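Local coordinates for protein GH127 beta-L-arabinofuranoside (Geobacillus stearothermophilus, PDB 4QK0) that probably hydrolyses beta-L-arabinofuranosides, as a family GH127 beta-L-arabinofuranosidase of a thermophilic bacterium, at residues L590-D604 with P618-A632. Residues are numbered along the deposited sequence; the frame is centred on the assembly and turned at random.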
loop_
_atom_site.group_PDB
_atom_site.type_symbol
_atom_site.label_atom_id
_atom_site.label_comp_id
_atom_site.label_asym_id
_atom_site.label_seq_id
_atom_site.Cartn_x
_atom_site.Cartn_y
_atom_site.Cartn_z
ATOM N N LEU A 590 -17.918 19.086 19.368
ATOM C CA LEU A 590 -17.122 17.912 19.658
ATOM C C LEU A 590 -16.743 17.872 21.160
ATOM O O LEU A 590 -15.590 17.630 21.532
ATOM C CB LEU A 590 -15.859 17.945 18.769
ATOM C CG LEU A 590 -16.105 17.809 17.258
ATOM C CD1 LEU A 590 -14.859 18.116 16.426
ATOM C CD2 LEU A 590 -16.612 16.426 16.912
ATOM N N GLU A 591 -17.742 18.161 21.990
ATOM C CA GLU A 591 -17.644 18.239 23.455
ATOM C C GLU A 591 -16.889 19.440 23.955
ATOM O O GLU A 591 -16.688 19.566 25.154
ATOM C CB GLU A 591 -17.107 16.953 24.084
ATOM C CG GLU A 591 -17.962 15.748 23.757
ATOM C CD GLU A 591 -19.366 15.780 24.377
ATOM O OE1 GLU A 591 -19.588 16.438 25.409
ATOM O OE2 GLU A 591 -20.258 15.091 23.831
ATOM N N GLY A 592 -16.496 20.354 23.073
ATOM C CA GLY A 592 -15.825 21.570 23.514
ATOM C C GLY A 592 -14.358 21.535 23.183
ATOM O O GLY A 592 -13.583 20.941 23.892
ATOM N N VAL A 593 -13.964 22.150 22.065
ATOM C CA VAL A 593 -12.618 22.026 21.607
ATOM C C VAL A 593 -12.121 23.336 21.089
ATOM O O VAL A 593 -12.903 24.158 20.643
ATOM C CB VAL A 593 -12.488 20.985 20.490
ATOM C CG1 VAL A 593 -12.940 19.621 20.973
ATOM C CG2 VAL A 593 -13.261 21.374 19.217
ATOM N N VAL A 594 -10.803 23.522 21.109
ATOM C CA VAL A 594 -10.233 24.610 20.403
ATOM C C VAL A 594 -10.140 24.189 18.901
ATOM O O VAL A 594 -9.726 23.067 18.561
ATOM C CB VAL A 594 -8.855 24.985 20.955
ATOM C CG1 VAL A 594 -8.170 26.013 20.054
ATOM C CG2 VAL A 594 -8.971 25.588 22.342
ATOM N N VAL A 595 -10.469 25.112 17.999
ATOM C CA VAL A 595 -10.311 24.855 16.560
ATOM C C VAL A 595 -9.279 25.805 16.045
ATOM O O VAL A 595 -9.030 26.841 16.648
ATOM C CB VAL A 595 -11.615 25.038 15.770
ATOM C CG1 VAL A 595 -12.692 24.165 16.334
ATOM C CG2 VAL A 595 -12.064 26.488 15.804
ATOM N N ILE A 596 -8.670 25.458 14.907
ATOM C CA ILE A 596 -7.672 26.332 14.265
ATOM C C ILE A 596 -8.173 26.728 12.889
ATOM O O ILE A 596 -8.696 25.889 12.157
ATOM C CB ILE A 596 -6.330 25.609 14.141
ATOM C CG1 ILE A 596 -5.740 25.418 15.531
ATOM C CG2 ILE A 596 -5.377 26.367 13.227
ATOM C CD1 ILE A 596 -4.538 24.547 15.540
ATOM N N THR A 597 -8.057 28.013 12.548
ATOM C CA THR A 597 -8.596 28.500 11.292
ATOM C C THR A 597 -7.566 29.310 10.589
ATOM O O THR A 597 -6.678 29.869 11.205
ATOM C CB THR A 597 -9.925 29.322 11.453
ATOM O OG1 THR A 597 -9.668 30.517 12.180
ATOM C CG2 THR A 597 -11.015 28.536 12.187
ATOM N N GLY A 598 -7.739 29.410 9.281
ATOM C CA GLY A 598 -6.867 30.228 8.433
ATOM C C GLY A 598 -7.307 30.158 6.993
ATOM O O GLY A 598 -8.442 29.744 6.675
ATOM N N ILE A 599 -6.413 30.564 6.115
ATOM C CA ILE A 599 -6.710 30.660 4.678
ATOM C C ILE A 599 -5.749 29.740 3.975
ATOM O O ILE A 599 -4.578 29.956 4.047
ATOM C CB ILE A 599 -6.521 32.116 4.119
ATOM C CG1 ILE A 599 -7.442 33.124 4.830
ATOM C CG2 ILE A 599 -6.807 32.214 2.601
ATOM C CD1 ILE A 599 -8.917 32.794 4.753
ATOM N N ALA A 600 -6.258 28.765 3.253
ATOM C CA ALA A 600 -5.441 27.939 2.388
ATOM C C ALA A 600 -5.767 28.183 0.897
ATOM O O ALA A 600 -6.570 29.051 0.557
ATOM C CB ALA A 600 -5.679 26.482 2.741
ATOM N N GLU A 601 -5.133 27.403 0.039
ATOM C CA GLU A 601 -5.312 27.470 -1.396
ATOM C C GLU A 601 -5.656 26.118 -1.966
ATOM O O GLU A 601 -5.087 25.117 -1.558
ATOM C CB GLU A 601 -4.018 27.901 -2.059
ATOM C CG GLU A 601 -3.640 29.321 -1.801
ATOM C CD GLU A 601 -2.381 29.754 -2.563
ATOM O OE1 GLU A 601 -1.972 29.062 -3.539
ATOM O OE2 GLU A 601 -1.802 30.782 -2.160
ATOM N N ARG A 602 -6.577 26.115 -2.926
ATOM C CA ARG A 602 -6.880 24.963 -3.745
ATOM C C ARG A 602 -6.586 25.213 -5.228
ATOM O O ARG A 602 -6.715 26.314 -5.736
ATOM C CB ARG A 602 -8.335 24.631 -3.654
ATOM C CG ARG A 602 -8.840 24.268 -2.284
ATOM C CD ARG A 602 -10.184 23.633 -2.473
ATOM N NE ARG A 602 -10.681 22.931 -1.303
ATOM C CZ ARG A 602 -10.502 21.637 -1.068
ATOM N NH1 ARG A 602 -9.732 20.882 -1.843
ATOM N NH2 ARG A 602 -11.053 21.102 -0.010
ATOM N N VAL A 603 -6.210 24.159 -5.916
ATOM C CA VAL A 603 -6.123 24.213 -7.362
ATOM C C VAL A 603 -7.528 24.163 -7.939
ATOM O O VAL A 603 -8.351 23.360 -7.520
ATOM C CB VAL A 603 -5.263 23.051 -7.904
ATOM C CG1 VAL A 603 -5.274 22.999 -9.421
ATOM C CG2 VAL A 603 -3.837 23.229 -7.385
ATOM N N ASP A 604 -7.764 24.992 -8.933
ATOM C CA ASP A 604 -9.065 25.074 -9.601
ATOM C C ASP A 604 -9.264 23.926 -10.587
ATOM O O ASP A 604 -8.531 23.796 -11.556
ATOM C CB ASP A 604 -9.166 26.426 -10.309
ATOM C CG ASP A 604 -10.580 26.780 -10.770
ATOM O OD1 ASP A 604 -11.491 25.925 -10.848
ATOM O OD2 ASP A 604 -10.769 27.978 -11.047
ATOM N N PRO A 618 -1.080 25.326 -13.107
ATOM C CA PRO A 618 -2.377 25.290 -12.455
ATOM C C PRO A 618 -2.750 26.665 -11.897
ATOM O O PRO A 618 -1.894 27.400 -11.414
ATOM C CB PRO A 618 -2.167 24.265 -11.338
ATOM C CG PRO A 618 -0.696 24.335 -11.007
ATOM C CD PRO A 618 -0.009 24.692 -12.297
ATOM N N ARG A 619 -4.021 27.009 -11.992
ATOM C CA ARG A 619 -4.537 28.201 -11.356
ATOM C C ARG A 619 -5.105 27.830 -9.953
ATOM O O ARG A 619 -5.834 26.827 -9.766
ATOM C CB ARG A 619 -5.561 28.891 -12.259
ATOM C CG ARG A 619 -6.190 30.132 -11.600
ATOM C CD ARG A 619 -7.665 29.917 -11.254
ATOM N NE ARG A 619 -8.557 30.129 -12.407
ATOM C CZ ARG A 619 -9.435 31.131 -12.558
ATOM N NH1 ARG A 619 -9.615 32.064 -11.625
ATOM N NH2 ARG A 619 -10.163 31.194 -13.669
ATOM N N THR A 620 -4.767 28.670 -8.981
ATOM C CA THR A 620 -5.077 28.426 -7.581
ATOM C C THR A 620 -6.056 29.476 -7.058
ATOM O O THR A 620 -5.964 30.632 -7.465
ATOM C CB THR A 620 -3.759 28.472 -6.796
ATOM O OG1 THR A 620 -3.960 27.979 -5.490
ATOM C CG2 THR A 620 -3.182 29.875 -6.709
ATOM N N TYR A 621 -7.001 29.104 -6.191
ATOM C CA TYR A 621 -7.833 30.103 -5.478
ATOM C C TYR A 621 -7.804 29.902 -3.946
ATOM O O TYR A 621 -7.503 28.815 -3.470
ATOM C CB TYR A 621 -9.284 30.090 -5.978
ATOM C CG TYR A 621 -10.030 28.789 -5.704
ATOM C CD1 TYR A 621 -9.791 27.678 -6.477
ATOM C CD2 TYR A 621 -10.947 28.675 -4.670
ATOM C CE1 TYR A 621 -10.411 26.486 -6.231
ATOM C CE2 TYR A 621 -11.611 27.471 -4.433
ATOM C CZ TYR A 621 -11.328 26.383 -5.231
ATOM O OH TYR A 621 -11.922 25.165 -5.065
ATOM N N LYS A 622 -8.133 30.956 -3.196
ATOM C CA LYS A 622 -8.090 30.973 -1.738
ATOM C C LYS A 622 -9.339 30.443 -1.087
ATOM O O LYS A 622 -10.439 30.699 -1.555
ATOM C CB LYS A 622 -7.835 32.387 -1.233
ATOM C CG LYS A 622 -6.387 32.744 -1.443
ATOM C CD LYS A 622 -6.109 34.217 -1.450
ATOM C CE LYS A 622 -4.641 34.491 -1.119
ATOM N NZ LYS A 622 -4.458 35.952 -0.912
ATOM N N VAL A 623 -9.172 29.670 -0.028
ATOM C CA VAL A 623 -10.321 29.157 0.699
ATOM C C VAL A 623 -10.040 29.302 2.196
ATOM O O VAL A 623 -8.921 29.145 2.615
ATOM C CB VAL A 623 -10.654 27.677 0.350
ATOM C CG1 VAL A 623 -11.028 27.520 -1.094
ATOM C CG2 VAL A 623 -9.508 26.744 0.653
ATOM N N PRO A 624 -11.070 29.583 3.000
ATOM C CA PRO A 624 -10.925 29.414 4.442
ATOM C C PRO A 624 -10.773 27.920 4.774
ATOM O O PRO A 624 -11.299 27.090 4.019
ATOM C CB PRO A 624 -12.284 29.899 4.984
ATOM C CG PRO A 624 -13.258 29.523 3.887
ATOM C CD PRO A 624 -12.492 29.685 2.583
ATOM N N PHE A 625 -10.022 27.566 5.833
ATOM C CA PHE A 625 -10.059 26.178 6.365
ATOM C C PHE A 625 -10.257 26.157 7.837
ATOM O O PHE A 625 -9.894 27.090 8.531
ATOM C CB PHE A 625 -8.797 25.359 6.067
ATOM C CG PHE A 625 -7.630 25.718 6.913
ATOM C CD1 PHE A 625 -7.342 25.072 8.127
ATOM C CD2 PHE A 625 -6.779 26.701 6.475
ATOM C CE1 PHE A 625 -6.217 25.433 8.878
ATOM C CE2 PHE A 625 -5.676 27.060 7.226
ATOM C CZ PHE A 625 -5.390 26.416 8.410
ATOM N N ARG A 626 -10.676 25.007 8.299
ATOM C CA ARG A 626 -10.790 24.751 9.691
ATOM C C ARG A 626 -10.249 23.398 10.075
ATOM O O ARG A 626 -10.581 22.352 9.458
ATOM C CB ARG A 626 -12.269 24.842 10.109
ATOM C CG ARG A 626 -12.383 24.797 11.615
ATOM C CD ARG A 626 -13.682 25.403 12.096
ATOM N NE ARG A 626 -14.713 24.397 11.985
ATOM C CZ ARG A 626 -15.860 24.423 12.642
ATOM N NH1 ARG A 626 -16.104 25.407 13.497
ATOM N NH2 ARG A 626 -16.749 23.462 12.439
ATOM N N ALA A 627 -9.467 23.396 11.165
ATOM C CA ALA A 627 -8.856 22.180 11.640
ATOM C C ALA A 627 -9.379 21.902 13.042
ATOM O O ALA A 627 -9.574 22.822 13.821
ATOM C CB ALA A 627 -7.339 22.301 11.612
ATOM N N ILE A 628 -9.536 20.622 13.349
ATOM C CA ILE A 628 -9.953 20.163 14.650
ATOM C C ILE A 628 -8.938 19.132 15.215
ATOM O O ILE A 628 -8.062 18.667 14.486
ATOM C CB ILE A 628 -11.341 19.484 14.581
ATOM C CG1 ILE A 628 -11.344 18.335 13.560
ATOM C CG2 ILE A 628 -12.410 20.510 14.193
ATOM C CD1 ILE A 628 -11.899 17.062 14.084
ATOM N N PRO A 629 -9.055 18.785 16.520
ATOM C CA PRO A 629 -8.131 17.852 17.100
ATOM C C PRO A 629 -8.239 16.495 16.473
ATOM O O PRO A 629 -9.355 16.001 16.256
ATOM C CB PRO A 629 -8.597 17.782 18.583
ATOM C CG PRO A 629 -9.126 19.122 18.860
ATOM C CD PRO A 629 -9.836 19.484 17.575
ATOM N N TYR A 630 -7.096 15.868 16.245
ATOM C CA TYR A 630 -7.048 14.561 15.625
ATOM C C TYR A 630 -7.920 13.571 16.327
ATOM O O TYR A 630 -8.685 12.856 15.668
ATOM C CB TYR A 630 -5.605 14.033 15.541
ATOM C CG TYR A 630 -5.539 12.623 15.028
ATOM C CD1 TYR A 630 -5.571 12.351 13.676
ATOM C CD2 TYR A 630 -5.393 11.556 15.899
ATOM C CE1 TYR A 630 -5.522 11.031 13.226
ATOM C CE2 TYR A 630 -5.300 10.261 15.432
ATOM C CZ TYR A 630 -5.393 10.003 14.097
ATOM O OH TYR A 630 -5.318 8.713 13.686
ATOM N N TYR A 631 -7.846 13.538 17.663
ATOM C CA TYR A 631 -8.606 12.522 18.421
ATOM C C TYR A 631 -10.078 12.606 18.145
ATOM O O TYR A 631 -10.803 11.575 18.253
ATOM C CB TYR A 631 -8.364 12.607 19.976
ATOM C CG TYR A 631 -9.008 13.766 20.642
ATOM C CD1 TYR A 631 -10.397 13.775 20.882
ATOM C CD2 TYR A 631 -8.288 14.891 20.967
ATOM C CE1 TYR A 631 -11.024 14.893 21.459
ATOM C CE2 TYR A 631 -8.900 15.997 21.547
ATOM C CZ TYR A 631 -10.303 15.980 21.800
ATOM O OH TYR A 631 -10.916 17.086 22.390
ATOM N N ALA A 632 -10.552 13.819 17.822
ATOM C CA ALA A 632 -12.003 14.043 17.613
ATOM C C ALA A 632 -12.522 13.847 16.196
ATOM O O ALA A 632 -13.691 14.127 15.931
ATOM C CB ALA A 632 -12.372 15.429 18.065
HETATM O O HOH W 1 -13.269 16.824 23.320
#
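The Phe-625 ring lies across Gly-598, whose N sits over one ring face, off-centre, while CD2 of the ring comes to 3.9 Å from Ala-600 CB. Phe-625 CG stands between its backbone N and carbonyl carbon (chi1 76°), which turns the ring over the facing strand. A CB on Gly-598 would come tight against Phe-625 CE2, consistent with the ring lying so close over the backbone because no side chain stands there. A serine in place of Phe-625 would probably leave the Gly-598 backbone uncovered and open a gap beside Ala-600. On the same sheet face, Val-623 CG2 packs 3.9 Å from Arg-602 CG, and Arg-602 CB makes an off-centre CH-pi contact with the Tyr-621 ring, the two side chains running side by side. Beneath them the strands form an antiparallel ladder, with paired bonds at Ile-596/Ala-627, Gly-598/Phe-625, Ala-600/Val-623 and Arg-602/Tyr-621; Phe-625 N to Gly-598 O is 2.8 Å. On the other face, Thr-620 OG1 lies 3.0 Å from Glu-601 OE1 and 3.2 Å from Arg-602 O, a choice of two acceptors. At the far end, Asp-604 N bonds to Arg-619 O, and Asp-604 OD2 sits over a face of the Arg-619 guanidinium, 3.4 Å from NE, held by charge alone. The Arg-602 guanidinium reaches the carbonyls of Asn-566 and Asn-569, and Arg-626 forms a salt bridge with Asp-565 on helix 563-566. This long, twisted pair belongs to the C-terminal domain's mixed sheet, where strand 593-603 also pairs antiparallel with strand 574-586, and strand 620-629 with strand 557-562.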